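Local atomic coordinates of LbaCas13a H328A (C2c2) (Lachnospiraceae bacterium NK4A179, PDB entry 5WLH), a protein that binds a CRISPR guide RNA as its pre-crRNA and acts as an RNA-targeting nuclease that cleaves at A, probably through a pair of HEPN domains. Residues Arg500-Val504 with Ile1123-Leu1128; Val506-Ala510 with Ile599-Arg603; Leu1245-Ile1249 with Arg1260-Ile1265; Ser900-Trp906 with Val958-Val963. One frame throughout, in Å; residues are numbered along the deposited sequence.

Contact 1 (Arg500-Val504 with Ile1123-Leu1128). With nucleotides of chain B.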
# COMPACT_ATOMS: atom_id res chain seq x y z
N ARG A 500 1.89 -0.24 11.49
CA ARG A 500 2.90 -0.77 10.57
C ARG A 500 3.75 0.35 9.99
O ARG A 500 4.98 0.22 9.91
CB ARG A 500 2.21 -1.58 9.47
CG ARG A 500 3.14 -2.33 8.55
CD ARG A 500 2.36 -3.39 7.75
NE ARG A 500 1.36 -2.75 6.90
CZ ARG A 500 0.05 -2.75 7.11
NH1 ARG A 500 -0.47 -3.38 8.16
NH2 ARG A 500 -0.75 -2.11 6.25
N GLU A 501 3.13 1.47 9.63
CA GLU A 501 3.91 2.61 9.16
C GLU A 501 4.88 3.09 10.24
O GLU A 501 6.04 3.41 9.94
CB GLU A 501 2.97 3.73 8.73
CG GLU A 501 2.12 3.36 7.49
CD GLU A 501 0.69 3.92 7.52
OE1 GLU A 501 0.35 4.70 8.43
OE2 GLU A 501 -0.10 3.58 6.61
N THR A 502 4.42 3.15 11.49
CA THR A 502 5.29 3.59 12.58
C THR A 502 6.43 2.61 12.81
O THR A 502 7.55 3.01 13.11
CB THR A 502 4.46 3.77 13.86
OG1 THR A 502 3.43 4.73 13.60
CG2 THR A 502 5.32 4.27 15.03
N ALA A 503 6.16 1.31 12.62
CA ALA A 503 7.20 0.31 12.82
C ALA A 503 8.36 0.54 11.88
O ALA A 503 9.52 0.31 12.23
CB ALA A 503 6.62 -1.09 12.63
N VAL A 504 8.06 0.99 10.66
CA VAL A 504 9.10 1.26 9.67
C VAL A 504 9.99 2.39 10.17
O VAL A 504 11.22 2.30 10.11
CB VAL A 504 8.45 1.61 8.32
CG1 VAL A 504 9.47 2.24 7.36
CG2 VAL A 504 7.79 0.37 7.72
N ILE A 1123 10.45 -3.31 5.08
CA ILE A 1123 10.17 -3.37 6.51
C ILE A 1123 8.67 -3.37 6.77
O ILE A 1123 8.18 -4.07 7.67
CB ILE A 1123 10.88 -2.21 7.23
CG1 ILE A 1123 12.40 -2.38 7.09
CG2 ILE A 1123 10.56 -2.28 8.75
CD1 ILE A 1123 13.20 -1.15 7.51
N ASN A 1124 7.91 -2.59 6.00
CA ASN A 1124 6.45 -2.66 6.08
C ASN A 1124 5.97 -4.10 5.92
O ASN A 1124 5.18 -4.60 6.72
CB ASN A 1124 5.87 -1.72 5.02
CG ASN A 1124 4.35 -1.64 5.05
OD1 ASN A 1124 3.66 -2.64 4.90
ND2 ASN A 1124 3.83 -0.42 5.16
N TRP A 1125 6.46 -4.79 4.88
CA TRP A 1125 6.07 -6.18 4.67
C TRP A 1125 6.47 -7.06 5.84
O TRP A 1125 5.75 -8.01 6.19
CB TRP A 1125 6.73 -6.70 3.39
CG TRP A 1125 6.00 -6.28 2.16
CD1 TRP A 1125 4.66 -6.01 2.04
CD2 TRP A 1125 6.56 -6.11 0.86
NE1 TRP A 1125 4.36 -5.69 0.72
CE2 TRP A 1125 5.51 -5.75 -0.02
CE3 TRP A 1125 7.86 -6.23 0.35
CZ2 TRP A 1125 5.72 -5.50 -1.38
CZ3 TRP A 1125 8.07 -6.01 -1.00
CH2 TRP A 1125 7.00 -5.63 -1.85
N ILE A 1126 7.63 -6.80 6.45
CA ILE A 1126 8.00 -7.58 7.64
C ILE A 1126 6.90 -7.50 8.68
O ILE A 1126 6.50 -8.51 9.27
CB ILE A 1126 9.34 -7.10 8.22
CG1 ILE A 1126 10.49 -7.57 7.35
CG2 ILE A 1126 9.47 -7.60 9.69
CD1 ILE A 1126 11.81 -6.88 7.64
N TYR A 1127 6.42 -6.29 8.95
CA TYR A 1127 5.43 -6.12 10.00
C TYR A 1127 4.04 -6.55 9.56
O TYR A 1127 3.22 -6.92 10.40
CB TYR A 1127 5.48 -4.67 10.52
CG TYR A 1127 6.69 -4.57 11.43
CD1 TYR A 1127 6.61 -4.98 12.77
CD2 TYR A 1127 7.93 -4.17 10.94
CE1 TYR A 1127 7.72 -4.95 13.59
CE2 TYR A 1127 9.05 -4.12 11.77
CZ TYR A 1127 8.94 -4.51 13.09
OH TYR A 1127 10.05 -4.48 13.90
N LEU A 1128 3.79 -6.56 8.25
CA LEU A 1128 2.61 -7.25 7.74
C LEU A 1128 2.68 -8.73 8.08
O LEU A 1128 1.74 -9.30 8.63
CB LEU A 1128 2.50 -7.06 6.22
CG LEU A 1128 1.13 -7.30 5.59
CD1 LEU A 1128 0.12 -6.26 6.10
CD2 LEU A 1128 1.26 -7.22 4.05
P A B 28 -4.50 -5.09 5.41
OP1 A B 28 -4.28 -6.26 6.28
OP2 A B 28 -4.92 -3.79 5.96
O5' A B 28 -3.14 -4.85 4.64
C5' A B 28 -3.07 -3.89 3.61
C4' A B 28 -2.58 -4.52 2.34
O4' A B 28 -3.62 -5.32 1.71
C3' A B 28 -2.18 -3.55 1.25
O3' A B 28 -0.93 -2.95 1.47
C2' A B 28 -2.21 -4.43 0.03
O2' A B 28 -1.09 -5.30 0.06
C1' A B 28 -3.47 -5.26 0.31
N9 A B 28 -4.66 -4.62 -0.26
C8 A B 28 -5.63 -3.88 0.36
N7 A B 28 -6.55 -3.43 -0.48
C5 A B 28 -6.14 -3.91 -1.72
C6 A B 28 -6.68 -3.80 -3.01
N6 A B 28 -7.82 -3.14 -3.30
N1 A B 28 -6.02 -4.39 -4.03
C2 A B 28 -4.90 -5.07 -3.74
N3 A B 28 -4.29 -5.26 -2.57
C4 A B 28 -4.98 -4.64 -1.59
O HOH W 1 0.78 -5.22 10.19
O HOH W 2 0.80 -0.41 4.53
O HOH W 3 9.72 -1.46 14.30
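Three waters stitch these two helices together, while the one direct hydrogen bond between the segments, from Arg500 NE to Asn1124 OD1 (3.0 Å), is weak. The first water links Arg500 NH1 (3.0 Å) to the carbonyl O of Tyr1127 (3.0 Å), and the second accepts from Arg500 NH2 (2.9 Å) and Asn1124 ND2 (3.1 Å). The third donates a hydrogen bond to Ala503 O (2.7 Å) and, weakly, to Tyr1127 OH (3.1 Å), whose stronger partner is Glu1250. Arg500 is thus held within a small polar network while Leu1128 CD1 covers one guanidinium face, 3.6 Å from NH1. One turn on, Ala503 CB sits over the Tyr1127 ring, 3.7 Å from its centroid and 11° off the normal, a CH-pi contact. Val504 CG2 packs on Ile1123 CG2 (4.0 Å). The segment axes approach to 8.6 Å at 130°, so the helices run roughly antiparallel but oblique. Nucleotide A28 of chain B lies beside the polar end, its O5' 3.8 Å from Leu1128 CD1. Tyr1127 also meets Arg603 and makes a cation-pi contact with Arg1246. Both arginines open R-X4-H sequences of the HEPN kind, so the contact lies beside what is probably the composite HEPN nuclease site.

Contact 2 (Val506-Ala510 with Ile599-Arg603)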
# COMPACT_ATOMS: atom_id res chain seq x y z
N VAL A 506 10.42 3.44 13.31
CA VAL A 506 11.23 2.96 14.43
C VAL A 506 12.52 2.33 13.92
O VAL A 506 13.61 2.64 14.40
CB VAL A 506 10.42 1.97 15.30
CG1 VAL A 506 11.33 1.32 16.39
CG2 VAL A 506 9.27 2.68 15.95
N ALA A 507 12.41 1.46 12.91
CA ALA A 507 13.59 0.83 12.33
C ALA A 507 14.56 1.87 11.77
O ALA A 507 15.77 1.77 11.98
CB ALA A 507 13.19 -0.17 11.24
N PHE A 508 14.05 2.88 11.03
CA PHE A 508 14.93 3.88 10.45
C PHE A 508 15.56 4.75 11.52
O PHE A 508 16.72 5.17 11.39
CB PHE A 508 14.19 4.76 9.44
CG PHE A 508 14.13 4.15 8.05
CD1 PHE A 508 15.26 4.11 7.25
CD2 PHE A 508 12.94 3.61 7.56
CE1 PHE A 508 15.22 3.55 5.98
CE2 PHE A 508 12.89 3.04 6.28
CZ PHE A 508 14.02 3.01 5.50
N ALA A 509 14.81 5.08 12.57
CA ALA A 509 15.38 5.89 13.63
C ALA A 509 16.53 5.14 14.29
O ALA A 509 17.59 5.73 14.56
CB ALA A 509 14.31 6.23 14.67
N ALA A 510 16.34 3.84 14.53
CA ALA A 510 17.41 3.03 15.10
C ALA A 510 18.62 2.98 14.17
O ALA A 510 19.76 3.14 14.60
CB ALA A 510 16.89 1.62 15.38
N ILE A 599 13.74 4.47 21.58
CA ILE A 599 13.34 3.95 20.27
C ILE A 599 12.86 2.52 20.41
O ILE A 599 11.81 2.15 19.87
CB ILE A 599 14.51 4.05 19.27
CG1 ILE A 599 14.87 5.51 19.02
CG2 ILE A 599 14.19 3.34 17.92
CD1 ILE A 599 16.20 5.68 18.30
N TYR A 600 13.62 1.70 21.15
CA TYR A 600 13.24 0.31 21.35
C TYR A 600 11.85 0.20 21.96
O TYR A 600 11.09 -0.70 21.62
CB TYR A 600 14.27 -0.40 22.23
CG TYR A 600 13.84 -1.81 22.53
CD1 TYR A 600 13.94 -2.80 21.56
CD2 TYR A 600 13.28 -2.14 23.76
CE1 TYR A 600 13.52 -4.08 21.81
CE2 TYR A 600 12.86 -3.42 24.03
CZ TYR A 600 12.98 -4.38 23.05
OH TYR A 600 12.54 -5.64 23.33
N SER A 601 11.51 1.12 22.87
CA SER A 601 10.22 1.02 23.55
C SER A 601 9.06 1.19 22.59
O SER A 601 7.94 0.79 22.91
CB SER A 601 10.12 2.03 24.68
OG SER A 601 9.99 3.35 24.21
N MET A 602 9.31 1.76 21.41
CA MET A 602 8.26 1.88 20.41
C MET A 602 8.19 0.66 19.50
O MET A 602 7.21 0.50 18.78
CB MET A 602 8.48 3.14 19.56
CG MET A 602 7.18 3.70 19.00
SD MET A 602 7.38 5.37 18.37
CE MET A 602 5.71 5.95 18.57
N ARG A 603 9.21 -0.19 19.50
CA ARG A 603 9.15 -1.38 18.65
C ARG A 603 8.19 -2.39 19.25
O ARG A 603 8.25 -2.68 20.45
CB ARG A 603 10.54 -2.00 18.48
CG ARG A 603 10.58 -2.97 17.30
CD ARG A 603 12.00 -3.10 16.77
NE ARG A 603 12.72 -4.05 17.59
CZ ARG A 603 14.00 -4.37 17.42
NH1 ARG A 603 14.57 -5.26 18.21
NH2 ARG A 603 14.71 -3.82 16.45
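Val506 is the bump of this buried contact. Its CB points at the last turn of helix 588-602, and its two methyls straddle different parts of the opposite backbone: CG1 reaches the carbonyl O of Ile599 at 3.6 Å and the CB of Arg603 at 4.0 Å, whereas CG2 meets the CB of Met602 at 3.7 Å. Ile599 fills the complementary hollow. Val506 walls it on one side, with CG1 3.8 Å from Ile599 CG2. The next turn of helix 486-517 forms its floor with small methyls, Ala509 CB lying 4.1 Å from Ile599 CD1 and Ala510 CB 4.1 Å from Ile599 CG2. The alanines leave room for the Ile599 side chain; the closest CA pair, Val506 and Ile599, is 6.3 Å apart. Met602 starts toward Val506, but its thioether end leads away to Thr502 and Trp906. Arg603 lends its aliphatic base here, while its guanidinium is salt-bridged to Asp526. It is also the first residue of RNDSFH, an R-X4-H sequence of the HEPN kind. With no hydrogen bond across the segments, the junction appears to rest on close apolar fit, and the charge of Arg603 is satisfied outside it.

Contact 3 (Leu1245-Ile1249 with Arg1260-Ile1265)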
# COMPACT_ATOMS: atom_id res chain seq x y z
N LEU A 1245 16.05 -13.70 6.36
CA LEU A 1245 15.70 -12.62 5.44
C LEU A 1245 15.13 -11.42 6.19
O LEU A 1245 15.51 -10.27 5.95
CB LEU A 1245 14.71 -13.15 4.40
CG LEU A 1245 14.03 -12.09 3.52
CD1 LEU A 1245 15.07 -11.37 2.68
CD2 LEU A 1245 12.98 -12.79 2.63
N ARG A 1246 14.21 -11.68 7.13
CA ARG A 1246 13.64 -10.61 7.93
C ARG A 1246 14.74 -9.82 8.64
O ARG A 1246 14.76 -8.59 8.62
CB ARG A 1246 12.67 -11.22 8.95
CG ARG A 1246 11.94 -10.22 9.83
CD ARG A 1246 12.53 -10.13 11.22
NE ARG A 1246 11.99 -8.96 11.92
CZ ARG A 1246 10.84 -8.97 12.58
NH1 ARG A 1246 10.11 -10.08 12.64
NH2 ARG A 1246 10.41 -7.86 13.18
N ASN A 1247 15.68 -10.55 9.26
CA ASN A 1247 16.75 -9.87 9.98
C ASN A 1247 17.65 -9.11 9.02
O ASN A 1247 18.08 -8.00 9.33
CB ASN A 1247 17.57 -10.89 10.77
CG ASN A 1247 16.84 -11.41 12.00
OD1 ASN A 1247 15.89 -10.79 12.50
ND2 ASN A 1247 17.30 -12.54 12.50
N TYR A 1248 17.94 -9.71 7.86
CA TYR A 1248 18.78 -9.04 6.88
C TYR A 1248 18.20 -7.67 6.54
O TYR A 1248 18.91 -6.66 6.54
CB TYR A 1248 18.89 -9.90 5.63
CG TYR A 1248 19.86 -9.38 4.60
CD1 TYR A 1248 21.19 -9.74 4.63
CD2 TYR A 1248 19.43 -8.51 3.61
CE1 TYR A 1248 22.07 -9.27 3.69
CE2 TYR A 1248 20.30 -8.02 2.67
CZ TYR A 1248 21.63 -8.40 2.72
OH TYR A 1248 22.51 -7.91 1.78
N ILE A 1249 16.90 -7.63 6.27
CA ILE A 1249 16.25 -6.37 5.92
C ILE A 1249 16.24 -5.43 7.13
O ILE A 1249 16.70 -4.28 7.05
CB ILE A 1249 14.82 -6.63 5.43
CG1 ILE A 1249 14.84 -7.43 4.13
CG2 ILE A 1249 14.06 -5.32 5.27
CD1 ILE A 1249 13.50 -8.11 3.85
N ARG A 1260 23.64 -9.00 -1.76
CA ARG A 1260 22.49 -9.17 -2.64
C ARG A 1260 21.96 -7.79 -3.02
O ARG A 1260 22.30 -6.78 -2.40
CB ARG A 1260 21.39 -10.01 -1.99
CG ARG A 1260 20.93 -9.51 -0.64
CD ARG A 1260 20.11 -10.58 0.07
NE ARG A 1260 20.94 -11.41 0.95
CZ ARG A 1260 20.46 -12.32 1.78
NH1 ARG A 1260 19.15 -12.53 1.86
NH2 ARG A 1260 21.28 -13.02 2.54
N SER A 1261 21.13 -7.78 -4.04
CA SER A 1261 20.58 -6.55 -4.59
C SER A 1261 19.18 -6.32 -4.04
O SER A 1261 18.56 -7.22 -3.48
CB SER A 1261 20.52 -6.63 -6.10
OG SER A 1261 19.83 -7.81 -6.45
N PHE A 1262 18.69 -5.10 -4.22
CA PHE A 1262 17.29 -4.83 -3.98
C PHE A 1262 16.41 -5.78 -4.79
O PHE A 1262 15.44 -6.34 -4.28
CB PHE A 1262 16.98 -3.37 -4.29
CG PHE A 1262 17.19 -2.46 -3.10
CD1 PHE A 1262 16.40 -2.60 -1.96
CD2 PHE A 1262 18.19 -1.51 -3.10
CE1 PHE A 1262 16.58 -1.78 -0.85
CE2 PHE A 1262 18.38 -0.67 -1.98
CZ PHE A 1262 17.57 -0.81 -0.86
N LEU A 1263 16.73 -5.98 -6.07
CA LEU A 1263 15.94 -6.92 -6.86
C LEU A 1263 16.00 -8.32 -6.28
O LEU A 1263 15.01 -9.06 -6.31
CB LEU A 1263 16.43 -6.95 -8.31
CG LEU A 1263 15.87 -5.82 -9.16
CD1 LEU A 1263 16.53 -5.90 -10.52
CD2 LEU A 1263 14.35 -5.94 -9.33
N GLY A 1264 17.16 -8.72 -5.76
CA GLY A 1264 17.28 -10.05 -5.19
C GLY A 1264 16.48 -10.19 -3.90
O GLY A 1264 15.93 -11.26 -3.62
N ILE A 1265 16.43 -9.13 -3.10
CA ILE A 1265 15.65 -9.18 -1.87
C ILE A 1265 14.16 -9.19 -2.20
O ILE A 1265 13.41 -10.02 -1.68
CB ILE A 1265 16.01 -7.99 -0.96
CG1 ILE A 1265 17.45 -8.12 -0.45
CG2 ILE A 1265 15.04 -7.94 0.26
CD1 ILE A 1265 18.09 -6.78 -0.10
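Stacking dominates. In the conformer given, the Arg1260 guanidinium lies flat on Tyr1248, their centres 3.9 Å apart and their planes at 18°. Arg1260 CZ stands 3.9 Å from the ring centroid and 11° off the normal, a cation-pi geometry, and Arg1260 CD adds a CH-pi contact at 4.0 Å from the same centroid. The hydroxyl of Tyr1248 reaches across to Arg1260 CG (3.3 Å from OH) and is hydrogen-bonded to Asp1259. Tyr1248 belongs to RNYIEH, an R-X4-H sequence opened by Arg1246 and characteristic of HEPN nucleases, and the stack ties the helix carrying that sequence to the start of helix 1262-1273, beyond the short helix 1254-1257. Apolar contacts centre on Ile1265: its CD1 touches the ring edge at Tyr1248 CE2 (3.8 Å), and its CG2 lies 3.9 Å from Ile1249 CG1 and 4.2 Å from Leu1245 CD1. Leu1122 of helix 1106-1145 also touches both Ile1249 and Ile1265. Ser1261 is the N-cap of helix 1262-1273, its OG accepting from Gly1264 N at 2.9 Å.

Contact 4 (Ser900-Trp906 with Val958-Val963)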
# COMPACT_ATOMS: atom_id res chain seq x y z
N SER A 900 4.76 12.56 29.71
CA SER A 900 4.33 11.47 28.84
C SER A 900 5.53 10.74 28.25
O SER A 900 6.21 11.26 27.35
CB SER A 900 3.42 11.99 27.72
OG SER A 900 3.11 10.96 26.80
N SER A 901 5.78 9.52 28.73
CA SER A 901 6.72 8.62 28.07
C SER A 901 6.35 8.39 26.61
O SER A 901 7.23 8.29 25.74
CB SER A 901 6.77 7.28 28.81
OG SER A 901 7.53 7.40 30.00
N GLU A 902 5.05 8.30 26.30
CA GLU A 902 4.64 8.01 24.93
C GLU A 902 4.94 9.18 24.00
O GLU A 902 5.42 8.98 22.87
CB GLU A 902 3.16 7.64 24.87
CG GLU A 902 2.68 7.31 23.45
CD GLU A 902 3.20 5.98 22.94
OE1 GLU A 902 3.68 5.16 23.76
OE2 GLU A 902 3.12 5.75 21.71
N LEU A 903 4.66 10.42 24.43
CA LEU A 903 5.06 11.57 23.62
C LEU A 903 6.57 11.60 23.42
O LEU A 903 7.05 11.91 22.32
CB LEU A 903 4.58 12.88 24.25
CG LEU A 903 3.10 13.20 24.01
CD1 LEU A 903 2.70 14.49 24.72
CD2 LEU A 903 2.75 13.27 22.50
N GLN A 904 7.34 11.25 24.45
CA GLN A 904 8.79 11.20 24.29
C GLN A 904 9.21 10.19 23.21
O GLN A 904 10.17 10.43 22.47
CB GLN A 904 9.45 10.90 25.63
CG GLN A 904 9.24 12.07 26.61
CD GLN A 904 9.90 11.83 27.97
OE1 GLN A 904 10.67 10.89 28.13
NE2 GLN A 904 9.55 12.65 28.95
N LYS A 905 8.51 9.07 23.11
CA LYS A 905 8.82 8.11 22.06
C LYS A 905 8.57 8.71 20.68
O LYS A 905 9.41 8.57 19.77
CB LYS A 905 7.97 6.85 22.21
CG LYS A 905 8.21 6.02 23.45
CD LYS A 905 7.28 4.81 23.33
CE LYS A 905 6.94 4.23 24.66
NZ LYS A 905 5.90 3.19 24.48
N TRP A 906 7.40 9.31 20.47
CA TRP A 906 7.12 9.92 19.17
C TRP A 906 8.18 10.97 18.84
O TRP A 906 8.60 11.10 17.69
CB TRP A 906 5.74 10.58 19.15
CG TRP A 906 4.65 9.60 19.11
CD1 TRP A 906 3.89 9.17 20.16
CD2 TRP A 906 4.17 8.91 17.95
NE1 TRP A 906 2.96 8.26 19.72
CE2 TRP A 906 3.11 8.08 18.37
CE3 TRP A 906 4.53 8.91 16.60
CZ2 TRP A 906 2.41 7.25 17.49
CZ3 TRP A 906 3.83 8.09 15.73
CH2 TRP A 906 2.79 7.28 16.18
N VAL A 958 -2.39 9.24 24.00
CA VAL A 958 -1.97 10.64 23.93
C VAL A 958 -2.71 11.34 22.80
O VAL A 958 -3.13 10.72 21.82
CB VAL A 958 -0.44 10.77 23.76
CG1 VAL A 958 0.28 10.11 24.93
CG2 VAL A 958 0.00 10.17 22.46
N ASP A 959 -2.85 12.65 22.95
CA ASP A 959 -3.62 13.45 22.01
C ASP A 959 -2.92 13.44 20.65
O ASP A 959 -1.73 13.73 20.57
CB ASP A 959 -3.76 14.90 22.48
CG ASP A 959 -4.73 15.06 23.62
OD1 ASP A 959 -5.35 14.06 24.05
OD2 ASP A 959 -4.88 16.22 24.08
N ILE A 960 -3.68 13.14 19.59
CA ILE A 960 -3.10 13.17 18.25
C ILE A 960 -2.56 14.56 17.93
O ILE A 960 -1.54 14.69 17.24
CB ILE A 960 -4.14 12.71 17.21
CG1 ILE A 960 -4.37 11.21 17.35
CG2 ILE A 960 -3.65 13.06 15.77
CD1 ILE A 960 -5.64 10.72 16.68
N THR A 961 -3.24 15.61 18.41
CA THR A 961 -2.75 16.98 18.17
C THR A 961 -1.36 17.18 18.77
O THR A 961 -0.54 17.90 18.20
CB THR A 961 -3.75 18.01 18.72
OG1 THR A 961 -5.02 17.82 18.09
CG2 THR A 961 -3.28 19.44 18.45
N ASP A 962 -1.08 16.56 19.92
CA ASP A 962 0.26 16.65 20.49
C ASP A 962 1.26 15.84 19.68
O ASP A 962 2.39 16.29 19.45
CB ASP A 962 0.28 16.16 21.94
CG ASP A 962 -0.42 17.13 22.88
OD1 ASP A 962 -0.64 18.30 22.48
OD2 ASP A 962 -0.74 16.70 24.00
N VAL A 963 0.87 14.63 19.27
CA VAL A 963 1.76 13.81 18.45
C VAL A 963 2.10 14.56 17.18
O VAL A 963 3.26 14.60 16.75
CB VAL A 963 1.11 12.46 18.12
CG1 VAL A 963 2.08 11.64 17.26
CG2 VAL A 963 0.81 11.72 19.42
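This is a buried, largely apolar contact between two helix beginnings: the first turns of helix 901-911 pack on the end of strand 958-959 and the first turn of helix 960-974, with the long helix 915-941 lying between them in the chain. No hydrogen bond crosses it. Leu903 supplies the main wedge, its CD2 reaching Val958 CG2 (4.1 Å), Asp962 CB (3.8 Å) and Val963 CG2 (4.0 Å). One turn later the indole of Trp906 offers a face to Val963: CG1 lies 3.8 Å from the five-membered ring centroid, 21° off the normal, a CH-pi contact. Val958 CG1 fills the near end, 3.8 Å from Glu902 CB and 3.5 Å from Ser900 OG. That same hydroxyl caps its helix, accepting from Leu903 N at 2.9 Å, so the turn bearing the wedge is fixed from within. Glu902 and Asp962 pack through CB, and their carboxylates are salt-bridged to Lys905 and Arg896 respectively. Lys905 NZ lies 3.1 Å from Glu902 OE1 and also pairs with Asp605, which lies in the R-X4-H sequence RNDSFH. Strand 958-959 is the second arm of a two-stranded antiparallel hairpin and runs straight into helix 960-974. The contact thus joins a serine N-capped helix to a strand-to-helix transition within a mainly helical region.

How the contacts relate
Contacts 1 and 2 share helix 486-517, and side chains join their faces: Arg603 CD lies 3.7 Å from Tyr1127 OH, and Ala507 CB 3.9 Å from Ile1123 CD1. Contact 3 meets the other flank of 1123-1128 through Ile1249 and Arg1246, so Tyr1127 stands between the arginines of two R-X4-H sequences. Contact 4 joins the group through Met602, whose CE is 3.4 Å from Trp906 CE2. None of the four is a surface contact. Contact 1, nearest the chain centre and touching the RNA, is only partly buried and mixes waters and polar groups with apolar and CH-pi packing; contacts 2 and 4, buried, are largely apolar; contact 3, also buried, combines aliphatic packing with a cation-pi stack.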